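Local coordinates for transcriptional regulatory protein RcsB (PDB 6EO3) that probably acts as the DNA-binding response regulator of the Rcs signalling system, controlling transcription of numerous genes with or without RcsA, at residues A[82-87]-A[105-110]; A[4-9]-A[52-57]; A[20-25]-A[114-119]; A[160-165]-A[200-205]. The protein carries 1 engineered substitution. All coordinates share one frame; numbering follows the deposited sequence.

Contact 1: A[82-87]-A[105-110]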
loop_
_atom_site.group_PDB
_atom_site.type_symbol
_atom_site.label_atom_id
_atom_site.label_comp_id
_atom_site.label_asym_id
_atom_site.label_seq_id
_atom_site.Cartn_x
_atom_site.Cartn_y
_atom_site.Cartn_z
ATOM N N SER A 82 21.016 5.344 15.485
ATOM C CA SER A 82 21.164 5.428 14.041
ATOM C C SER A 82 21.262 4.024 13.450
ATOM O O SER A 82 22.029 3.196 13.937
ATOM C CB SER A 82 22.406 6.232 13.693
ATOM O OG SER A 82 22.193 7.593 13.987
ATOM N N ILE A 83 20.489 3.761 12.401
ATOM C CA ILE A 83 20.373 2.403 11.847
ATOM C C ILE A 83 20.834 2.342 10.402
ATOM O O ILE A 83 20.280 3.017 9.544
ATOM C CB ILE A 83 18.916 1.883 11.927
ATOM C CG1 ILE A 83 18.416 1.914 13.371
ATOM C CG2 ILE A 83 18.820 0.460 11.405
ATOM C CD1 ILE A 83 16.918 1.803 13.505
ATOM N N ILE A 84 21.846 1.520 10.147
ATOM C CA ILE A 84 22.230 1.155 8.780
ATOM C C ILE A 84 21.704 -0.236 8.507
ATOM O O ILE A 84 22.146 -1.186 9.134
ATOM C CB ILE A 84 23.764 1.169 8.571
ATOM C CG1 ILE A 84 24.315 2.565 8.862
ATOM C CG2 ILE A 84 24.138 0.749 7.149
ATOM C CD1 ILE A 84 25.821 2.600 8.979
ATOM N N VAL A 85 20.773 -0.364 7.562
ATOM C CA VAL A 85 20.294 -1.679 7.147
ATOM C C VAL A 85 21.225 -2.317 6.103
ATOM O O VAL A 85 21.590 -1.715 5.108
ATOM C CB VAL A 85 18.839 -1.624 6.649
ATOM C CG1 VAL A 85 18.444 -2.917 5.951
ATOM C CG2 VAL A 85 17.916 -1.390 7.826
ATOM N N LEU A 86 21.589 -3.561 6.357
ATOM C CA LEU A 86 22.507 -4.294 5.522
ATOM C C LEU A 86 21.712 -5.418 4.880
ATOM O O LEU A 86 21.148 -6.255 5.576
ATOM C CB LEU A 86 23.650 -4.835 6.385
ATOM C CG LEU A 86 24.983 -5.164 5.716
ATOM C CD1 LEU A 86 25.639 -3.939 5.104
ATOM C CD2 LEU A 86 25.925 -5.807 6.732
ATOM N N THR A 87 21.630 -5.428 3.557
ATOM C CA THR A 87 20.784 -6.409 2.908
ATOM C C THR A 87 21.408 -7.026 1.660
ATOM O O THR A 87 22.163 -6.405 0.923
ATOM C CB THR A 87 19.381 -5.840 2.583
ATOM O OG1 THR A 87 18.539 -6.886 2.054
ATOM C CG2 THR A 87 19.464 -4.687 1.590
ATOM N N GLY A 105 20.813 4.780 6.898
ATOM C CA GLY A 105 21.533 4.217 5.757
ATOM C C GLY A 105 21.063 2.846 5.325
ATOM O O GLY A 105 20.569 2.066 6.131
ATOM N N ILE A 106 21.214 2.553 4.038
ATOM C CA ILE A 106 21.049 1.191 3.538
ATOM C C ILE A 106 22.249 0.829 2.656
ATOM O O ILE A 106 22.716 1.656 1.867
ATOM C CB ILE A 106 19.713 1.017 2.787
ATOM C CG1 ILE A 106 19.390 -0.466 2.609
ATOM C CG2 ILE A 106 19.748 1.724 1.443
ATOM C CD1 ILE A 106 18.007 -0.711 2.039
ATOM N N VAL A 107 22.748 -0.398 2.811
ATOM C CA VAL A 107 23.965 -0.847 2.137
ATOM C C VAL A 107 23.792 -2.286 1.647
ATOM O O VAL A 107 23.287 -3.149 2.372
ATOM C CB VAL A 107 25.193 -0.759 3.080
ATOM C CG1 VAL A 107 26.445 -1.357 2.445
ATOM C CG2 VAL A 107 25.461 0.682 3.491
ATOM N N LEU A 108 24.216 -2.542 0.413
ATOM C CA LEU A 108 24.164 -3.891 -0.140
ATOM C C LEU A 108 25.294 -4.682 0.454
ATOM O O LEU A 108 26.458 -4.261 0.406
ATOM C CB LEU A 108 24.259 -3.878 -1.664
ATOM C CG LEU A 108 23.025 -3.291 -2.345
ATOM C CD1 LEU A 108 23.250 -3.239 -3.840
ATOM C CD2 LEU A 108 21.785 -4.115 -2.039
ATOM N N LYS A 109 24.938 -5.831 1.018
ATOM C CA LYS A 109 25.872 -6.645 1.793
ATOM C C LYS A 109 27.052 -7.098 0.937
ATOM O O LYS A 109 28.174 -7.203 1.425
ATOM C CB LYS A 109 25.132 -7.850 2.393
ATOM C CG LYS A 109 25.817 -8.500 3.591
ATOM C CD LYS A 109 25.087 -9.757 4.059
ATOM C CE LYS A 109 23.706 -9.437 4.600
ATOM N NZ LYS A 109 23.093 -10.569 5.348
ATOM N N GLN A 110 26.796 -7.324 -0.349
ATOM C CA GLN A 110 27.836 -7.728 -1.297
ATOM C C GLN A 110 28.961 -6.692 -1.426
ATOM O O GLN A 110 30.052 -7.026 -1.910
ATOM C CB GLN A 110 27.246 -7.975 -2.691
ATOM C CG GLN A 110 26.176 -9.045 -2.776
ATOM C CD GLN A 110 24.775 -8.506 -2.549
ATOM O OE1 GLN A 110 24.582 -7.454 -1.926
ATOM N NE2 GLN A 110 23.782 -9.241 -3.027
#
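Val85 is bonded through both its backbone groups to the neighbouring parallel strand: its N donates to Gly105 O (2.8 Å), and its O accepts from Val107 N at 2.9 Å. The pattern repeats two residues further on, where Thr87 N reaches Val107 O and Lys109 N closes on Thr87 O at 2.8 Å. That last donor stands well above the plane of the Thr87 carbonyl, as the chain leaves the strand for a 3-10 turn. At the other end Gly105 N makes a weak bond to Ile83 O (3.2 Å). On the opposite edge the backbone of Ile84 bonds to Leu53 and Thr55 of strand 52-56, and Leu86 N probably to Thr55 O, so strand 82-87 is bonded along both edges.

Beta-branched residues and leucine suit the buried faces. Ile84 CG2 meets Val107 CG2 (3.9 Å), and Leu86 CD1 lies on Val107 CG1 (3.8 Å). Gly105, with no beta carbon, leaves room for Ile84 CG1. The aliphatic part of Lys109 crosses Leu86 at about a right angle, while its NZ forms salt bridges with Asp10 and Asp56. Thr87 turns OG1 away from its own N (chi1 -175°), where it bonds to Asn89 N. A threonine here and a lysine at the end of the next strand are hallmarks of receiver domains.

The pair belongs to a beta-alpha-beta unit whose helix 92-99 packs on Thr87 and Ile106. Helix 112-125 covers the other face, at Ile84, Leu86 and Val107, and strand 105-108 forms an edge of the sheet within this chain.

Contact 2: A[4-9]-A[52-57]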
loop_
_atom_site.group_PDB
_atom_site.type_symbol
_atom_site.label_atom_id
_atom_site.label_comp_id
_atom_site.label_asym_id
_atom_site.label_seq_id
_atom_site.Cartn_x
_atom_site.Cartn_y
_atom_site.Cartn_z
ATOM N N MET A 4 32.559 6.009 18.051
ATOM C CA MET A 4 31.262 5.563 17.611
ATOM C C MET A 4 31.085 4.110 18.045
ATOM O O MET A 4 31.678 3.199 17.471
ATOM C CB MET A 4 31.173 5.723 16.103
ATOM C CG MET A 4 29.771 5.640 15.546
ATOM S SD MET A 4 29.801 5.930 13.768
ATOM C CE MET A 4 29.651 7.717 13.724
ATOM N N ASN A 5 30.324 3.913 19.115
ATOM C CA ASN A 5 29.875 2.588 19.552
ATOM C C ASN A 5 28.879 1.957 18.587
ATOM O O ASN A 5 27.784 2.483 18.390
ATOM C CB ASN A 5 29.236 2.680 20.927
ATOM C CG ASN A 5 30.242 3.003 22.022
ATOM O OD1 ASN A 5 31.449 3.026 21.795
ATOM N ND2 ASN A 5 29.742 3.245 23.218
ATOM N N VAL A 6 29.274 0.824 18.004
ATOM C CA VAL A 6 28.489 0.138 16.980
ATOM C C VAL A 6 28.083 -1.273 17.425
ATOM O O VAL A 6 28.883 -2.009 17.997
ATOM C CB VAL A 6 29.265 0.024 15.641
ATOM C CG1 VAL A 6 28.348 -0.432 14.527
ATOM C CG2 VAL A 6 29.906 1.348 15.251
ATOM N N ILE A 7 26.830 -1.627 17.139
ATOM C CA ILE A 7 26.323 -2.990 17.278
ATOM C C ILE A 7 26.113 -3.611 15.902
ATOM O O ILE A 7 25.529 -2.973 15.029
ATOM C CB ILE A 7 24.969 -3.011 18.004
ATOM C CG1 ILE A 7 25.170 -2.617 19.467
ATOM C CG2 ILE A 7 24.317 -4.394 17.903
ATOM C CD1 ILE A 7 23.873 -2.365 20.201
ATOM N N ILE A 8 26.560 -4.858 15.734
ATOM C CA ILE A 8 26.358 -5.614 14.490
ATOM C C ILE A 8 25.371 -6.755 14.691
ATOM O O ILE A 8 25.472 -7.519 15.657
ATOM C CB ILE A 8 27.652 -6.244 13.962
ATOM C CG1 ILE A 8 28.796 -5.229 13.936
ATOM C CG2 ILE A 8 27.433 -6.806 12.568
ATOM C CD1 ILE A 8 30.155 -5.906 13.995
ATOM N N ALA A 9 24.430 -6.873 13.760
ATOM C CA ALA A 9 23.442 -7.949 13.784
ATOM C C ALA A 9 23.402 -8.676 12.442
ATOM O O ALA A 9 23.158 -8.069 11.394
ATOM C CB ALA A 9 22.072 -7.394 14.135
ATOM N N VAL A 52 25.031 3.436 16.728
ATOM C CA VAL A 52 24.560 2.886 15.465
ATOM C C VAL A 52 24.482 1.372 15.516
ATOM O O VAL A 52 25.322 0.695 16.114
ATOM C CB VAL A 52 25.404 3.376 14.248
ATOM C CG1 VAL A 52 26.881 3.410 14.565
ATOM C CG2 VAL A 52 25.156 2.531 12.992
ATOM N N LEU A 53 23.435 0.869 14.882
ATOM C CA LEU A 53 23.204 -0.548 14.698
ATOM C C LEU A 53 23.371 -0.838 13.228
ATOM O O LEU A 53 22.789 -0.160 12.394
ATOM C CB LEU A 53 21.777 -0.888 15.108
ATOM C CG LEU A 53 21.179 -2.248 14.754
ATOM C CD1 LEU A 53 21.975 -3.382 15.378
ATOM C CD2 LEU A 53 19.733 -2.266 15.241
ATOM N N ILE A 54 24.180 -1.835 12.917
ATOM C CA ILE A 54 24.298 -2.329 11.566
ATOM C C ILE A 54 23.648 -3.703 11.598
ATOM O O ILE A 54 24.180 -4.642 12.208
ATOM C CB ILE A 54 25.768 -2.407 11.110
ATOM C CG1 ILE A 54 26.409 -1.019 11.191
ATOM C CG2 ILE A 54 25.861 -2.919 9.680
ATOM C CD1 ILE A 54 27.920 -1.048 11.182
ATOM N N THR A 55 22.484 -3.799 10.959
ATOM C CA THR A 55 21.687 -5.012 11.000
ATOM C C THR A 55 21.261 -5.529 9.619
ATOM O O THR A 55 20.943 -4.774 8.700
ATOM C CB THR A 55 20.421 -4.855 11.875
ATOM O OG1 THR A 55 19.724 -6.106 11.911
ATOM C CG2 THR A 55 19.474 -3.771 11.330
ATOM N N ASP A 56 21.255 -6.847 9.523
ATOM C CA ASP A 56 20.734 -7.551 8.391
ATOM C C ASP A 56 19.220 -7.390 8.387
ATOM O O ASP A 56 18.573 -7.371 9.436
ATOM C CB ASP A 56 21.118 -9.019 8.504
ATOM C CG ASP A 56 20.625 -9.861 7.346
ATOM O OD1 ASP A 56 20.339 -9.321 6.239
ATOM O OD2 ASP A 56 20.557 -11.097 7.555
ATOM N N LEU A 57 18.664 -7.254 7.191
ATOM C CA LEU A 57 17.243 -7.078 7.040
ATOM C C LEU A 57 16.476 -8.340 7.411
ATOM O O LEU A 57 15.377 -8.253 7.921
ATOM C CB LEU A 57 16.926 -6.665 5.602
ATOM C CG LEU A 57 15.510 -6.141 5.319
ATOM C CD1 LEU A 57 15.010 -5.193 6.409
ATOM C CD2 LEU A 57 15.507 -5.453 3.959
#
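Ile7 and Ile54 lie at the centre of two adjacent parallel strands in the five-stranded sheet of a CheY-like receiver domain. Backbone bonds zip the strands together: Ile7 N donates to Val52 O, and Ile54 N to Ile7 O at 2.8 Å. Further along, Ala9 N donates to Ile54 O (2.7 Å) and Asp56 N to Ala9 O, while the bond from Val52 N to Asn5 O is weak.

Apolar contacts fill both faces, as beta-branched residues do well in a buried sheet. On the face of Val6, Val52 and Ile54, Val6 CG1 presses on Ile54 CD1 (3.4 Å), and the two valines lie side by side. Val52 CG1 sits between its own N and carbonyl carbon (chi1 41°), from where it also meets Met4 CG. On the other face Leu53 CD1 reaches Ile7 CG2 (3.6 Å), and small Ala9 leaves space for Thr55, whose OG1 approaches Ala9 CB.

Polar groups gather at the C-terminal end. Asp56, the predicted phosphorylation site, is unmodified here; its OD1 accepts a weak bond from Ser58 N. Beside it, Thr55 OG1 donates to Asp56 O at 3.0 Å, with the hydroxyl tilted 30° from the carbonyl plane.

Contact 3: A[20-25]-A[114-119]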
loop_
_atom_site.group_PDB
_atom_site.type_symbol
_atom_site.label_atom_id
_atom_site.label_comp_id
_atom_site.label_asym_id
_atom_site.label_seq_id
_atom_site.Cartn_x
_atom_site.Cartn_y
_atom_site.Cartn_z
ATOM N N ARG A 20 32.754 -6.897 11.266
ATOM C CA ARG A 20 33.631 -6.367 12.304
ATOM C C ARG A 20 35.024 -6.037 11.746
ATOM O O ARG A 20 35.553 -4.960 11.993
ATOM C CB ARG A 20 33.753 -7.348 13.476
ATOM C CG ARG A 20 34.801 -6.930 14.501
ATOM C CD ARG A 20 34.531 -7.478 15.885
ATOM N NE ARG A 20 34.517 -8.938 15.913
ATOM C CZ ARG A 20 35.595 -9.721 16.007
ATOM N NH1 ARG A 20 35.440 -11.047 16.041
ATOM N NH2 ARG A 20 36.823 -9.199 16.066
ATOM N N LYS A 21 35.609 -6.959 10.993
ATOM C CA LYS A 21 36.953 -6.765 10.432
ATOM C C LYS A 21 36.997 -5.620 9.404
ATOM O O LYS A 21 38.004 -4.933 9.257
ATOM C CB LYS A 21 37.464 -8.072 9.818
ATOM C CG LYS A 21 37.992 -9.053 10.854
ATOM C CD LYS A 21 39.486 -8.849 11.101
ATOM C CE LYS A 21 39.943 -9.373 12.460
ATOM N NZ LYS A 21 39.840 -8.357 13.548
ATOM N N SER A 22 35.893 -5.425 8.700
ATOM C CA SER A 22 35.725 -4.287 7.802
ATOM C C SER A 22 35.709 -2.943 8.562
ATOM O O SER A 22 35.894 -1.886 7.962
ATOM C CB SER A 22 34.435 -4.483 6.992
ATOM O OG SER A 22 33.974 -3.278 6.419
ATOM N N LEU A 23 35.479 -2.990 9.872
ATOM C CA LEU A 23 35.416 -1.789 10.713
ATOM C C LEU A 23 36.630 -1.587 11.619
ATOM O O LEU A 23 36.845 -0.485 12.102
ATOM C CB LEU A 23 34.149 -1.832 11.566
ATOM C CG LEU A 23 32.840 -1.371 10.923
ATOM C CD1 LEU A 23 32.751 -1.687 9.440
ATOM C CD2 LEU A 23 31.666 -1.989 11.658
ATOM N N GLU A 24 37.422 -2.631 11.848
ATOM C CA GLU A 24 38.618 -2.519 12.697
ATOM C C GLU A 24 39.576 -1.451 12.167
ATOM O O GLU A 24 40.286 -0.799 12.928
ATOM C CB GLU A 24 39.353 -3.870 12.829
ATOM C CG GLU A 24 39.896 -4.452 11.526
ATOM C CD GLU A 24 40.996 -5.488 11.717
ATOM O OE1 GLU A 24 41.485 -5.667 12.859
ATOM O OE2 GLU A 24 41.382 -6.129 10.709
ATOM N N GLN A 25 39.595 -1.312 10.849
ATOM C CA GLN A 25 40.401 -0.303 10.181
ATOM C C GLN A 25 40.036 1.115 10.615
ATOM O O GLN A 25 40.924 1.955 10.769
ATOM C CB GLN A 25 40.271 -0.443 8.662
ATOM C CG GLN A 25 38.834 -0.397 8.133
ATOM C CD GLN A 25 38.583 -1.324 6.948
ATOM O OE1 GLN A 25 37.811 -0.989 6.043
ATOM N NE2 GLN A 25 39.211 -2.505 6.955
ATOM N N THR A 114 33.690 -2.375 1.314
ATOM C CA THR A 114 33.931 -1.053 0.743
ATOM C C THR A 114 32.883 0.006 1.174
ATOM O O THR A 114 33.249 1.124 1.530
ATOM C CB THR A 114 34.064 -1.139 -0.798
ATOM O OG1 THR A 114 34.325 0.159 -1.327
ATOM C CG2 THR A 114 32.799 -1.712 -1.468
ATOM N N ASP A 115 31.600 -0.347 1.174
ATOM C CA ASP A 115 30.537 0.654 1.376
ATOM C C ASP A 115 30.175 0.946 2.836
ATOM O O ASP A 115 29.645 2.008 3.145
ATOM C CB ASP A 115 29.267 0.237 0.639
ATOM C CG ASP A 115 29.402 0.323 -0.867
ATOM O OD1 ASP A 115 30.469 0.726 -1.362
ATOM O OD2 ASP A 115 28.423 -0.016 -1.563
ATOM N N LEU A 116 30.433 -0.004 3.722
ATOM C CA LEU A 116 30.122 0.167 5.142
ATOM C C LEU A 116 30.974 1.255 5.801
ATOM O O LEU A 116 30.447 2.072 6.549
ATOM C CB LEU A 116 30.293 -1.158 5.887
ATOM C CG LEU A 116 29.311 -1.526 6.980
ATOM C CD1 LEU A 116 27.862 -1.442 6.517
ATOM C CD2 LEU A 116 29.637 -2.941 7.413
ATOM N N PRO A 117 32.294 1.269 5.533
ATOM C CA PRO A 117 33.103 2.372 6.054
ATOM C C PRO A 117 32.614 3.727 5.553
ATOM O O PRO A 117 32.610 4.706 6.305
ATOM C CB PRO A 117 34.504 2.073 5.501
ATOM C CG PRO A 117 34.522 0.608 5.251
ATOM C CD PRO A 117 33.120 0.248 4.859
ATOM N N LYS A 118 32.206 3.770 4.289
ATOM C CA LYS A 118 31.657 4.992 3.691
ATOM C C LYS A 118 30.365 5.452 4.337
ATOM O O LYS A 118 30.125 6.641 4.436
ATOM C CB LYS A 118 31.402 4.803 2.202
ATOM C CG LYS A 118 32.664 4.669 1.377
ATOM C CD LYS A 118 32.355 4.781 -0.105
ATOM C CE LYS A 118 33.522 4.294 -0.939
ATOM N NZ LYS A 118 33.209 4.368 -2.387
ATOM N N ALA A 119 29.524 4.507 4.741
ATOM C CA ALA A 119 28.285 4.818 5.439
ATOM C C ALA A 119 28.554 5.463 6.794
ATOM O O ALA A 119 27.954 6.471 7.121
ATOM C CB ALA A 119 27.457 3.557 5.621
#
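Pro117 meets helix 13-24 with the outer carbons of its ring. CD lies 3.9 Å from Ser22 OG, and CG is 3.9 Å from the carbonyl Ser22 O. The carboxamide end of Gln25 comes over the same carbon, OE1 to Pro117 CG being 3.7 Å. Next to this, Leu23 CD1 touches Leu116 CD2 at 3.9 Å, two methyl ends meeting as the side chains slant past each other.

Torsions explain the approach of the serine: OG is anti to its backbone N (chi1 162°), which brings it against the proline ring. Serine is small enough for the ring to come close, while leucines suit the deeper side. The two short helical segments pass 9.4 Å apart, inclined at 56°, and touch over a small patch. Pro117 has no amide hydrogen, and helix 112-125 is kinked there.

Further out, Leu23 and Leu116 both rest on Ile54 of the sheet, and Leu116 also on Leu86, which places these two helices over one sheet face. Ile26 adds to the packing on Pro117. Arg20 forms a salt bridge with Glu34 of strand 29-35.

No hydrogen bond or salt bridge spans the pair. Its cohesion rests on van der Waals contact and burial of leucine, while the polar groups merely graze a ring that can donate nothing through its nitrogen.

Contact 4: A[160-165]-A[200-205]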
loop_
_atom_site.group_PDB
_atom_site.type_symbol
_atom_site.label_atom_id
_atom_site.label_comp_id
_atom_site.label_asym_id
_atom_site.label_seq_id
_atom_site.Cartn_x
_atom_site.Cartn_y
_atom_site.Cartn_z
ATOM N N ARG A 160 -5.420 7.044 -15.936
ATOM C CA ARG A 160 -6.115 7.899 -14.979
ATOM C C ARG A 160 -7.608 7.887 -15.257
ATOM O O ARG A 160 -8.410 7.820 -14.351
ATOM C CB ARG A 160 -5.582 9.313 -15.043
ATOM N N LEU A 161 -7.969 7.941 -16.528
ATOM C CA LEU A 161 -9.366 7.927 -16.930
ATOM C C LEU A 161 -9.986 6.556 -16.701
ATOM O O LEU A 161 -11.115 6.451 -16.216
ATOM C CB LEU A 161 -9.493 8.334 -18.397
ATOM C CG LEU A 161 -9.083 9.776 -18.714
ATOM C CD1 LEU A 161 -9.101 10.014 -20.218
ATOM C CD2 LEU A 161 -9.964 10.798 -18.006
ATOM N N PHE A 162 -9.243 5.503 -17.023
ATOM C CA PHE A 162 -9.734 4.154 -16.790
ATOM C C PHE A 162 -9.995 3.901 -15.294
ATOM O O PHE A 162 -11.016 3.304 -14.925
ATOM C CB PHE A 162 -8.758 3.120 -17.338
ATOM C CG PHE A 162 -9.331 1.729 -17.373
ATOM C CD1 PHE A 162 -10.352 1.413 -18.263
ATOM C CD2 PHE A 162 -8.880 0.747 -16.503
ATOM C CE1 PHE A 162 -10.905 0.144 -18.290
ATOM C CE2 PHE A 162 -9.433 -0.518 -16.526
ATOM C CZ PHE A 162 -10.450 -0.820 -17.420
ATOM N N ALA A 163 -9.074 4.373 -14.446
ATOM C CA ALA A 163 -9.195 4.257 -12.989
ATOM C C ALA A 163 -10.440 4.947 -12.483
ATOM O O ALA A 163 -11.044 4.510 -11.516
ATOM C CB ALA A 163 -7.973 4.849 -12.296
ATOM N N GLU A 164 -10.817 6.038 -13.138
ATOM C CA GLU A 164 -11.993 6.793 -12.748
ATOM C C GLU A 164 -13.277 6.185 -13.311
ATOM O O GLU A 164 -14.346 6.771 -13.189
ATOM C CB GLU A 164 -11.817 8.239 -13.188
ATOM C CG GLU A 164 -10.658 8.916 -12.476
ATOM C CD GLU A 164 -10.495 10.374 -12.841
ATOM O OE1 GLU A 164 -10.648 10.728 -14.035
ATOM O OE2 GLU A 164 -10.202 11.166 -11.922
ATOM N N GLY A 165 -13.164 5.012 -13.924
ATOM C CA GLY A 165 -14.323 4.242 -14.366
ATOM C C GLY A 165 -14.842 4.592 -15.744
ATOM O O GLY A 165 -16.011 4.353 -16.056
ATOM N N ALA A 200 -6.140 -6.366 -11.222
ATOM C CA ALA A 200 -4.806 -6.118 -10.709
ATOM C C ALA A 200 -4.407 -4.688 -11.020
ATOM O O ALA A 200 -3.833 -3.997 -10.175
ATOM C CB ALA A 200 -3.812 -7.090 -11.324
ATOM N N LEU A 201 -4.722 -4.248 -12.235
ATOM C CA LEU A 201 -4.433 -2.878 -12.661
ATOM C C LEU A 201 -5.037 -1.834 -11.713
ATOM O O LEU A 201 -4.344 -0.927 -11.240
ATOM C CB LEU A 201 -4.973 -2.649 -14.072
ATOM C CG LEU A 201 -4.812 -1.247 -14.667
ATOM C CD1 LEU A 201 -3.351 -0.820 -14.695
ATOM C CD2 LEU A 201 -5.409 -1.210 -16.066
ATOM N N LEU A 202 -6.331 -1.983 -11.441
ATOM C CA LEU A 202 -7.086 -1.005 -10.656
ATOM C C LEU A 202 -6.754 -1.042 -9.164
ATOM O O LEU A 202 -6.818 -0.018 -8.489
ATOM C CB LEU A 202 -8.590 -1.209 -10.881
ATOM C CG LEU A 202 -9.078 -0.862 -12.293
ATOM C CD1 LEU A 202 -10.444 -1.455 -12.561
ATOM C CD2 LEU A 202 -9.121 0.640 -12.499
ATOM N N ASN A 203 -6.411 -2.216 -8.652
ATOM C CA ASN A 203 -5.898 -2.325 -7.285
ATOM C C ASN A 203 -4.556 -1.615 -7.150
ATOM O O ASN A 203 -4.335 -0.864 -6.205
ATOM C CB ASN A 203 -5.756 -3.793 -6.861
ATOM C CG ASN A 203 -7.096 -4.482 -6.608
ATOM O OD1 ASN A 203 -7.195 -5.709 -6.692
ATOM N ND2 ASN A 203 -8.123 -3.712 -6.278
ATOM N N TYR A 204 -3.670 -1.856 -8.109
ATOM C CA TYR A 204 -2.354 -1.209 -8.158
ATOM C C TYR A 204 -2.437 0.322 -8.145
ATOM O O TYR A 204 -1.649 0.986 -7.470
ATOM C CB TYR A 204 -1.630 -1.672 -9.421
ATOM C CG TYR A 204 -0.162 -1.312 -9.518
ATOM C CD1 TYR A 204 0.807 -2.110 -8.912
ATOM C CD2 TYR A 204 0.263 -0.204 -10.255
ATOM C CE1 TYR A 204 2.156 -1.804 -9.011
ATOM C CE2 TYR A 204 1.613 0.109 -10.362
ATOM C CZ TYR A 204 2.559 -0.695 -9.738
ATOM O OH TYR A 204 3.910 -0.408 -9.834
ATOM N N LEU A 205 -3.391 0.866 -8.897
ATOM C CA LEU A 205 -3.581 2.321 -9.017
ATOM C C LEU A 205 -4.066 3.018 -7.736
ATOM O O LEU A 205 -3.779 4.201 -7.533
ATOM C CB LEU A 205 -4.544 2.640 -10.170
ATOM C CG LEU A 205 -3.973 2.799 -11.588
ATOM C CD1 LEU A 205 -2.678 2.039 -11.824
ATOM C CD2 LEU A 205 -5.008 2.381 -12.620
#
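The ring of Phe162 receives two leucine methyls obliquely, from opposite sides of its plane and both at the CD2 corner. Leu201 CD2 lies 4.0 Å from Phe162 CD2 on one side, and Leu202 CD2 is at the same 4.0 Å from that atom on the other. Leu202 CD1 extends the contact to CE2. Setting CG anti to the backbone N (chi1 -169°) sends the ring toward helix 198-207 and into the fork between the two leucines. Lys186 adds a cation-pi interaction to the same ring.

Beside the ring the helices come closest at Ala163, whose CA is 6.1 Å from Leu202 CA. A residue this small permits the approach: Leu202 CD2 packs on the backbone carbon Ala163 CA (3.7 Å), and Leu205 CD2 meets Ala163 CB at 3.9 Å. Leucines at 201, 202 and 205 thus give helix 198-207 one apolar side, and no hydrogen bond crosses to it.

The helix 153-163 ends in a Schellman motif. Gly165, with positive phi (87°), suits the left-handed C-prime place, and its N bonds to Phe162 O at 2.9 Å while Phe166 N turns back to Leu161 O.

This is the packing of first and last helices in a LuxR-type DNA-binding domain. Helix 168-175, which with the first part of helix 179-193 makes up the predicted helix-turn-helix, touches Phe162 and Leu161; helix 179-193 lies against Leu201. The second subunit meets both helices, through backbone bonding at Ala163 and through Asn203 and Tyr204, which pack on its Tyr204 and Asn203.

Overall arrangement
Contacts 1, 2 and 3 form one compact body, the receiver domain. Contacts 1 and 2, centres about 9 Å apart, share the sheet, with a probable hydrogen bond from Leu86 N to Thr55 O (2.7 Å). The centre of contact 3 is about 12 Å from each, and its leucines cover Ile54 and Leu86. At the C-terminal end of the strands, the lysine of contact 1 and Asp56 of contact 2 bring the two together at the predicted phosphorylation site. Contact 4 stands apart in the DNA-binding domain, with its centre about 35, 42 and 46 Å from those of contacts 1, 2 and 3. Across the dimer, however, Leu57 packs on Glu164 of the second subunit.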